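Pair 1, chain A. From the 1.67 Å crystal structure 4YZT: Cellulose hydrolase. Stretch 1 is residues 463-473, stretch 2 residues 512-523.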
# COMPACT_ATOMS: atom_id res chain seq x y z
N LEU A 463 -17.16 5.94 6.87
CA LEU A 463 -16.86 4.83 7.77
C LEU A 463 -15.39 4.84 8.20
O LEU A 463 -14.49 5.00 7.36
CB LEU A 463 -17.20 3.50 7.11
CG LEU A 463 -16.94 2.24 7.95
CD1 LEU A 463 -17.80 2.25 9.22
CD2 LEU A 463 -17.21 1.02 7.09
N ALA A 464 -15.16 4.69 9.50
CA ALA A 464 -13.81 4.65 10.05
C ALA A 464 -13.41 3.24 10.51
O ALA A 464 -12.40 2.69 10.04
CB ALA A 464 -13.70 5.62 11.21
N THR A 465 -14.20 2.68 11.42
CA THR A 465 -13.97 1.31 11.88
C THR A 465 -15.27 0.75 12.49
O THR A 465 -16.28 1.45 12.56
CB THR A 465 -12.80 1.25 12.91
OG1 THR A 465 -12.53 -0.12 13.25
CG2 THR A 465 -13.15 2.02 14.16
N VAL A 466 -15.25 -0.51 12.89
CA VAL A 466 -16.43 -1.13 13.47
C VAL A 466 -16.01 -2.01 14.66
O VAL A 466 -14.99 -2.68 14.57
CB VAL A 466 -17.19 -2.03 12.45
CG1 VAL A 466 -18.55 -2.46 13.01
CG2 VAL A 466 -17.36 -1.32 11.11
N LYS A 467 -16.78 -2.01 15.74
CA LYS A 467 -16.58 -3.00 16.81
C LYS A 467 -17.87 -3.79 17.00
O LYS A 467 -18.97 -3.32 16.65
CB LYS A 467 -16.15 -2.34 18.12
CG LYS A 467 -17.14 -1.32 18.69
CD LYS A 467 -16.83 -0.96 20.14
CE LYS A 467 -17.69 0.20 20.64
NZ LYS A 467 -17.32 0.59 22.04
N GLY A 468 -17.73 -5.00 17.54
CA GLY A 468 -18.87 -5.88 17.75
C GLY A 468 -18.75 -6.58 19.08
O GLY A 468 -17.70 -7.12 19.42
N VAL A 469 -19.85 -6.56 19.84
CA VAL A 469 -19.88 -7.00 21.23
C VAL A 469 -21.05 -7.96 21.45
O VAL A 469 -22.13 -7.74 20.89
CB VAL A 469 -19.99 -5.78 22.17
CG1 VAL A 469 -20.37 -6.18 23.56
CG2 VAL A 469 -18.68 -4.97 22.16
N VAL A 470 -20.84 -9.02 22.22
CA VAL A 470 -21.94 -9.91 22.57
C VAL A 470 -22.72 -9.26 23.71
O VAL A 470 -22.14 -8.91 24.74
CB VAL A 470 -21.44 -11.30 22.99
CG1 VAL A 470 -22.62 -12.23 23.25
CG2 VAL A 470 -20.50 -11.87 21.92
N ASP A 471 -24.03 -9.10 23.53
CA ASP A 471 -24.84 -8.38 24.50
C ASP A 471 -24.80 -9.00 25.91
O ASP A 471 -24.60 -8.29 26.90
CB ASP A 471 -26.29 -8.30 24.03
CG ASP A 471 -26.50 -7.33 22.89
OD1 ASP A 471 -25.53 -6.65 22.48
OD2 ASP A 471 -27.65 -7.22 22.41
N SER A 472 -25.01 -10.30 26.01
CA SER A 472 -25.15 -10.93 27.33
C SER A 472 -23.86 -10.90 28.15
O SER A 472 -23.91 -10.91 29.37
CB SER A 472 -25.64 -12.37 27.20
OG SER A 472 -24.68 -13.16 26.51
N THR A 473 -22.72 -10.85 27.47
CA THR A 473 -21.43 -10.98 28.15
C THR A 473 -20.55 -9.73 28.04
O THR A 473 -19.71 -9.48 28.90
CB THR A 473 -20.63 -12.17 27.60
OG1 THR A 473 -20.19 -11.87 26.27
CG2 THR A 473 -21.49 -13.43 27.58
N LYS A 512 -23.33 -15.95 18.03
CA LYS A 512 -23.90 -17.02 18.84
C LYS A 512 -25.18 -16.57 19.52
O LYS A 512 -26.08 -17.37 19.79
CB LYS A 512 -22.90 -17.48 19.90
CG LYS A 512 -21.61 -18.05 19.35
N SER A 513 -25.25 -15.27 19.83
CA SER A 513 -26.42 -14.71 20.49
C SER A 513 -26.51 -13.23 20.13
O SER A 513 -25.65 -12.72 19.42
CB SER A 513 -26.34 -14.90 22.01
OG SER A 513 -25.23 -14.22 22.58
N ASP A 514 -27.56 -12.56 20.60
CA ASP A 514 -27.79 -11.16 20.23
C ASP A 514 -26.56 -10.27 20.48
O ASP A 514 -25.94 -10.30 21.55
CB ASP A 514 -29.01 -10.63 20.97
CG ASP A 514 -30.28 -11.38 20.63
OD1 ASP A 514 -30.24 -12.26 19.72
OD2 ASP A 514 -31.32 -11.10 21.25
N SER A 515 -26.19 -9.49 19.47
CA SER A 515 -24.96 -8.69 19.50
C SER A 515 -25.21 -7.27 19.01
O SER A 515 -26.19 -7.00 18.31
CB SER A 515 -23.86 -9.34 18.65
OG SER A 515 -23.59 -10.66 19.10
N THR A 516 -24.31 -6.37 19.39
CA THR A 516 -24.41 -4.97 19.03
C THR A 516 -23.15 -4.55 18.29
O THR A 516 -22.04 -4.76 18.79
CB THR A 516 -24.61 -4.08 20.28
OG1 THR A 516 -25.84 -4.43 20.93
CG2 THR A 516 -24.65 -2.60 19.90
N PHE A 517 -23.33 -3.98 17.10
CA PHE A 517 -22.21 -3.47 16.31
C PHE A 517 -22.22 -1.96 16.29
O PHE A 517 -23.27 -1.34 16.10
CB PHE A 517 -22.26 -4.02 14.89
CG PHE A 517 -22.03 -5.49 14.81
CD1 PHE A 517 -20.76 -5.99 14.59
CD2 PHE A 517 -23.09 -6.38 14.98
CE1 PHE A 517 -20.55 -7.38 14.55
CE2 PHE A 517 -22.89 -7.74 14.93
CZ PHE A 517 -21.62 -8.24 14.72
N THR A 518 -21.06 -1.37 16.52
CA THR A 518 -20.93 0.08 16.48
C THR A 518 -20.09 0.49 15.28
O THR A 518 -18.88 0.21 15.23
CB THR A 518 -20.30 0.63 17.78
OG1 THR A 518 -21.08 0.24 18.92
CG2 THR A 518 -20.21 2.16 17.72
N PHE A 519 -20.74 1.13 14.31
CA PHE A 519 -20.06 1.64 13.13
C PHE A 519 -19.54 3.04 13.43
O PHE A 519 -20.31 4.00 13.41
CB PHE A 519 -20.99 1.64 11.91
CG PHE A 519 -21.33 0.26 11.42
CD1 PHE A 519 -22.32 -0.48 12.03
CD2 PHE A 519 -20.63 -0.30 10.36
CE1 PHE A 519 -22.63 -1.77 11.60
CE2 PHE A 519 -20.93 -1.57 9.91
CZ PHE A 519 -21.93 -2.31 10.54
N GLU A 520 -18.24 3.15 13.73
CA GLU A 520 -17.65 4.44 14.09
C GLU A 520 -17.28 5.18 12.81
O GLU A 520 -16.66 4.62 11.90
CB GLU A 520 -16.44 4.26 15.01
CG GLU A 520 -16.76 3.56 16.32
CD GLU A 520 -15.55 3.41 17.25
OE1 GLU A 520 -14.43 3.85 16.90
OE2 GLU A 520 -15.74 2.84 18.34
N LEU A 521 -17.68 6.44 12.75
CA LEU A 521 -17.55 7.24 11.55
C LEU A 521 -16.55 8.38 11.69
O LEU A 521 -16.11 8.71 12.79
CB LEU A 521 -18.92 7.81 11.16
CG LEU A 521 -20.01 6.74 11.03
CD1 LEU A 521 -21.41 7.36 11.02
CD2 LEU A 521 -19.78 5.95 9.76
N TRP A 522 -16.21 8.99 10.56
CA TRP A 522 -15.60 10.32 10.52
C TRP A 522 -16.73 11.32 10.27
O TRP A 522 -17.54 11.10 9.40
CB TRP A 522 -14.55 10.41 9.40
CG TRP A 522 -13.40 9.42 9.49
CD1 TRP A 522 -13.09 8.43 8.58
CD2 TRP A 522 -12.40 9.34 10.52
NE1 TRP A 522 -11.96 7.75 9.00
CE2 TRP A 522 -11.53 8.29 10.18
CE3 TRP A 522 -12.17 10.06 11.70
CZ2 TRP A 522 -10.44 7.94 10.98
CZ3 TRP A 522 -11.09 9.71 12.49
CH2 TRP A 522 -10.24 8.66 12.13
N PRO A 523 -16.77 12.44 11.02
CA PRO A 523 -15.82 12.90 12.04
C PRO A 523 -15.86 12.07 13.32
O PRO A 523 -16.91 11.53 13.68
CB PRO A 523 -16.26 14.33 12.32
CG PRO A 523 -17.73 14.32 12.04
CD PRO A 523 -17.91 13.37 10.89
O HOH W 1 -28.63 -7.02 20.07
O HOH W 2 -26.05 -11.96 23.83

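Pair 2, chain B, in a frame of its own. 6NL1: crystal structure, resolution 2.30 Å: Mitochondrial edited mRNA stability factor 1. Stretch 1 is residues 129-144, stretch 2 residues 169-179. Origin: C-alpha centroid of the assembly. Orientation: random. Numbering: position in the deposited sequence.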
# COMPACT_ATOMS: atom_id res chain seq x y z
N THR B 129 20.81 -1.92 -1.70
CA THR B 129 21.82 -2.45 -2.61
C THR B 129 22.23 -1.49 -3.73
O THR B 129 23.22 -1.73 -4.42
CB THR B 129 21.33 -3.77 -3.28
OG1 THR B 129 20.25 -3.48 -4.18
CG2 THR B 129 20.87 -4.79 -2.23
N GLY B 130 21.46 -0.43 -3.94
CA GLY B 130 21.71 0.46 -5.07
C GLY B 130 21.09 -0.00 -6.38
O GLY B 130 21.10 0.73 -7.38
N VAL B 131 20.55 -1.21 -6.39
CA VAL B 131 19.97 -1.77 -7.62
C VAL B 131 18.62 -1.16 -7.97
O VAL B 131 17.74 -1.02 -7.13
CB VAL B 131 19.83 -3.31 -7.52
CG1 VAL B 131 18.96 -3.86 -8.67
CG2 VAL B 131 21.21 -3.95 -7.49
N HIS B 132 18.47 -0.78 -9.23
CA HIS B 132 17.20 -0.26 -9.71
C HIS B 132 16.38 -1.37 -10.37
O HIS B 132 16.87 -2.09 -11.23
CB HIS B 132 17.43 0.90 -10.68
CG HIS B 132 16.16 1.47 -11.24
ND1 HIS B 132 15.39 2.37 -10.56
CD2 HIS B 132 15.55 1.27 -12.44
CE1 HIS B 132 14.34 2.70 -11.29
NE2 HIS B 132 14.41 2.04 -12.44
N ILE B 133 15.12 -1.48 -9.97
CA ILE B 133 14.21 -2.50 -10.48
C ILE B 133 13.09 -1.93 -11.36
O ILE B 133 12.45 -0.94 -11.02
CB ILE B 133 13.58 -3.27 -9.30
CG1 ILE B 133 14.63 -4.19 -8.67
CG2 ILE B 133 12.36 -4.06 -9.75
CD1 ILE B 133 14.22 -4.73 -7.32
N GLU B 134 12.87 -2.57 -12.50
CA GLU B 134 11.82 -2.17 -13.43
C GLU B 134 11.01 -3.43 -13.79
O GLU B 134 11.59 -4.50 -13.97
CB GLU B 134 12.46 -1.55 -14.68
CG GLU B 134 11.60 -0.55 -15.43
CD GLU B 134 11.43 0.75 -14.67
OE1 GLU B 134 12.43 1.46 -14.46
OE2 GLU B 134 10.28 1.06 -14.30
N LEU B 135 9.69 -3.30 -13.88
CA LEU B 135 8.81 -4.43 -14.23
C LEU B 135 7.96 -4.10 -15.44
O LEU B 135 7.60 -2.95 -15.65
CB LEU B 135 7.83 -4.73 -13.09
CG LEU B 135 8.24 -5.44 -11.82
CD1 LEU B 135 9.19 -4.58 -11.02
CD2 LEU B 135 6.99 -5.75 -11.02
N GLU B 136 7.59 -5.12 -16.21
CA GLU B 136 6.64 -4.94 -17.31
C GLU B 136 5.89 -6.24 -17.54
O GLU B 136 6.44 -7.32 -17.31
CB GLU B 136 7.36 -4.53 -18.61
CG GLU B 136 8.26 -5.66 -19.17
CD GLU B 136 9.19 -5.22 -20.30
OE1 GLU B 136 9.32 -4.01 -20.56
OE2 GLU B 136 9.80 -6.11 -20.94
N PRO B 137 4.64 -6.15 -18.00
CA PRO B 137 3.98 -7.38 -18.43
C PRO B 137 4.71 -7.90 -19.67
O PRO B 137 5.03 -7.14 -20.57
CB PRO B 137 2.57 -6.91 -18.80
CG PRO B 137 2.41 -5.56 -18.13
CD PRO B 137 3.79 -4.97 -18.16
N THR B 138 4.97 -9.20 -19.70
CA THR B 138 5.65 -9.81 -20.83
C THR B 138 4.77 -9.87 -22.09
O THR B 138 5.26 -9.79 -23.20
CB THR B 138 6.09 -11.22 -20.46
OG1 THR B 138 6.72 -11.18 -19.17
CG2 THR B 138 7.06 -11.78 -21.51
N TYR B 139 3.46 -10.03 -21.90
CA TYR B 139 2.52 -10.14 -23.02
C TYR B 139 1.33 -9.21 -22.78
O TYR B 139 0.22 -9.69 -22.52
CB TYR B 139 2.01 -11.58 -23.18
CG TYR B 139 3.13 -12.59 -23.26
CD1 TYR B 139 3.98 -12.62 -24.37
CD2 TYR B 139 3.35 -13.51 -22.25
CE1 TYR B 139 5.01 -13.54 -24.46
CE2 TYR B 139 4.39 -14.44 -22.33
CZ TYR B 139 5.21 -14.44 -23.43
OH TYR B 139 6.24 -15.34 -23.52
N PRO B 140 1.56 -7.90 -22.86
CA PRO B 140 0.58 -6.86 -22.49
C PRO B 140 -0.74 -6.95 -23.25
O PRO B 140 -1.78 -6.57 -22.72
CB PRO B 140 1.31 -5.54 -22.82
CG PRO B 140 2.45 -5.94 -23.76
CD PRO B 140 2.85 -7.31 -23.28
N GLU B 141 -0.71 -7.44 -24.48
CA GLU B 141 -1.92 -7.54 -25.28
C GLU B 141 -2.92 -8.46 -24.60
O GLU B 141 -4.12 -8.30 -24.76
CB GLU B 141 -1.61 -8.07 -26.69
CG GLU B 141 -0.58 -7.25 -27.45
CD GLU B 141 -1.06 -5.84 -27.74
OE1 GLU B 141 -2.19 -5.68 -28.24
OE2 GLU B 141 -0.30 -4.88 -27.45
N ARG B 142 -2.42 -9.44 -23.86
CA ARG B 142 -3.32 -10.36 -23.17
C ARG B 142 -4.15 -9.63 -22.12
O ARG B 142 -5.24 -10.08 -21.76
CB ARG B 142 -2.55 -11.53 -22.56
CG ARG B 142 -1.86 -12.41 -23.61
CD ARG B 142 -1.30 -13.72 -23.01
NE ARG B 142 -2.34 -14.49 -22.34
CZ ARG B 142 -2.12 -15.55 -21.56
NH1 ARG B 142 -0.88 -15.98 -21.37
NH2 ARG B 142 -3.13 -16.18 -20.98
N LEU B 143 -3.65 -8.50 -21.64
CA LEU B 143 -4.37 -7.75 -20.62
C LEU B 143 -5.57 -7.00 -21.19
O LEU B 143 -6.43 -6.55 -20.44
CB LEU B 143 -3.45 -6.81 -19.85
CG LEU B 143 -2.36 -7.49 -19.02
CD1 LEU B 143 -1.38 -6.46 -18.44
CD2 LEU B 143 -2.99 -8.34 -17.92
N SER B 144 -5.64 -6.90 -22.51
CA SER B 144 -6.81 -6.29 -23.15
C SER B 144 -7.83 -7.31 -23.63
O SER B 144 -8.82 -6.93 -24.26
CB SER B 144 -6.38 -5.38 -24.31
OG SER B 144 -5.76 -4.20 -23.82
N ASP B 169 -1.45 -15.00 -12.35
CA ASP B 169 -0.95 -15.71 -13.53
C ASP B 169 -0.23 -14.80 -14.53
O ASP B 169 0.44 -15.28 -15.45
CB ASP B 169 -2.08 -16.46 -14.24
CG ASP B 169 -2.81 -17.43 -13.32
OD1 ASP B 169 -4.03 -17.25 -13.11
OD2 ASP B 169 -2.15 -18.36 -12.81
N VAL B 170 -0.40 -13.49 -14.38
CA VAL B 170 0.20 -12.56 -15.33
C VAL B 170 1.72 -12.73 -15.45
O VAL B 170 2.44 -12.72 -14.45
CB VAL B 170 -0.18 -11.10 -15.00
CG1 VAL B 170 0.54 -10.13 -15.92
CG2 VAL B 170 -1.72 -10.94 -15.10
N ASP B 171 2.19 -12.94 -16.67
CA ASP B 171 3.63 -13.01 -16.93
C ASP B 171 4.28 -11.63 -16.76
O ASP B 171 3.83 -10.64 -17.34
CB ASP B 171 3.91 -13.52 -18.34
CG ASP B 171 3.44 -14.94 -18.54
OD1 ASP B 171 4.14 -15.86 -18.05
OD2 ASP B 171 2.38 -15.15 -19.17
N ILE B 172 5.34 -11.59 -15.96
CA ILE B 172 6.05 -10.35 -15.68
C ILE B 172 7.54 -10.51 -15.94
O ILE B 172 8.14 -11.51 -15.52
CB ILE B 172 5.83 -9.89 -14.22
CG1 ILE B 172 4.34 -9.68 -13.93
CG2 ILE B 172 6.64 -8.59 -13.93
CD1 ILE B 172 3.71 -8.46 -14.66
N THR B 173 8.12 -9.55 -16.64
CA THR B 173 9.57 -9.53 -16.82
C THR B 173 10.13 -8.45 -15.91
O THR B 173 9.73 -7.28 -15.99
CB THR B 173 9.96 -9.22 -18.28
OG1 THR B 173 9.29 -10.13 -19.16
CG2 THR B 173 11.47 -9.36 -18.47
N VAL B 174 11.06 -8.84 -15.04
CA VAL B 174 11.69 -7.91 -14.11
C VAL B 174 13.12 -7.63 -14.55
O VAL B 174 13.87 -8.56 -14.82
CB VAL B 174 11.70 -8.49 -12.68
CG1 VAL B 174 12.42 -7.55 -11.72
CG2 VAL B 174 10.28 -8.79 -12.21
N TYR B 175 13.49 -6.36 -14.63
CA TYR B 175 14.86 -5.99 -14.96
C TYR B 175 15.57 -5.41 -13.75
O TYR B 175 14.99 -4.64 -12.99
CB TYR B 175 14.90 -4.98 -16.10
CG TYR B 175 14.33 -5.46 -17.40
CD1 TYR B 175 15.16 -5.95 -18.41
CD2 TYR B 175 12.96 -5.43 -17.63
CE1 TYR B 175 14.63 -6.38 -19.60
CE2 TYR B 175 12.43 -5.86 -18.81
CZ TYR B 175 13.26 -6.34 -19.79
OH TYR B 175 12.70 -6.77 -20.97
N LEU B 176 16.84 -5.77 -13.58
CA LEU B 176 17.67 -5.23 -12.51
C LEU B 176 18.86 -4.50 -13.13
O LEU B 176 19.55 -5.05 -13.99
CB LEU B 176 18.17 -6.33 -11.58
CG LEU B 176 17.21 -7.40 -11.01
CD1 LEU B 176 17.98 -8.30 -10.06
CD2 LEU B 176 16.04 -6.80 -10.31
N PHE B 177 19.07 -3.26 -12.68
CA PHE B 177 20.21 -2.45 -13.11
C PHE B 177 21.06 -2.09 -11.90
O PHE B 177 20.57 -1.48 -10.94
CB PHE B 177 19.73 -1.14 -13.76
CG PHE B 177 18.76 -1.34 -14.87
CD1 PHE B 177 19.20 -1.41 -16.18
CD2 PHE B 177 17.40 -1.46 -14.61
CE1 PHE B 177 18.30 -1.59 -17.22
CE2 PHE B 177 16.49 -1.64 -15.64
CZ PHE B 177 16.94 -1.70 -16.95
N GLY B 178 22.33 -2.46 -11.93
CA GLY B 178 23.23 -2.10 -10.86
C GLY B 178 24.60 -2.68 -11.06
O GLY B 178 24.92 -3.14 -12.16
N SER B 179 25.42 -2.65 -10.01
CA SER B 179 26.73 -3.29 -10.04
C SER B 179 26.58 -4.80 -9.88
O SER B 179 25.53 -5.28 -9.43
CB SER B 179 27.60 -2.74 -8.91
OG SER B 179 27.08 -3.14 -7.65
O HOH W 3 24.08 -1.55 -7.45
O HOH W 4 21.01 1.48 -10.24
O HOH W 5 9.45 -8.56 -21.60
O HOH W 6 2.02 -10.49 -19.44

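Both pairs are two-stranded antiparallel ladders, and 14 central residues superpose on N, CA and C with an RMSD of 0.4 Å. The strand directions differ by 153° in pair 1 and 161° in pair 2, and the buried areas are nearly equal, 915 and 909 Å². Hydrogen-bonded couples match one for one: T465(A) with E520(A) falls on H132(B) with F177(B), K467(A) with T518(A) on E134(B) with Y175(B), and V469(A) with T516(A) on E136(B) with T173(B). In the central couple, T518(A) N donates to K467(A) O at 2.9 Å, and Y175(B) N to E134(B) O at 2.7 Å. One further backbone bond lies beyond the last hydrogen-bonded couple in each pair, from D471(A) N to D514(A) O and from T138(B) N to D171(B) O, both 3.0 Å.

On the face carrying V466(A) and F519(A), pair 1 sets large rings beside small partners. V466(A) CG1 lies over the F519(A) ring, 4.0 Å from its centroid. G468(A) lies across from F517(A); a CB there would come within 2.6 Å of F517(A) CE1, so the missing side chain leaves space for the ring. Pair 2 fills the same positions with aliphatic groups of more even size: I133(B) CG1 meets L176(B) CD2 at 3.4 Å, and L135(B), matching G468(A), brings CG to 3.9 Å from V174(B) CG2.

The other face is more polar in both. In pair 1 the K467(A) chain extends past T518(A), its CE 3.8 Å from T518(A) OG1. In pair 2 the matching E134(B) turns back along its own strand, where H132(B) NE2 donates to E134(B) OE1 at 2.9 Å, while E134(B) CB meets the edge of F177(B) at CE2, 4.1 Å away. E136(B) OE2 reaches Y175(B) OH at 3.0 Å; its counterpart V469(A) has no polar group to offer.

At this end, D471(A) and T138(B) superpose with side-chain centres 0.3 Å apart, and each meets a matching threonine: T516(A) OG1 donates to D471(A) OD1 at 2.7 Å, whereas T138(B) OG1 and T173(B) OG1 lie 2.8 Å apart.

The ladders part at the other end. Pair 1 has a beta bulge: A464(A) N and T465(A) N both donate to E520(A) O, at 2.8 and 3.2 Å, and A464(A) CB sits over the five-membered ring of W522(A), 3.7 Å from its centroid. In pair 2, H132(B) N alone of the first stretch's amides donates to F177(B) O, at 2.8 Å, and G178(B) leaves room for V131(B) CG2, 4.3 Å from G178(B) CA.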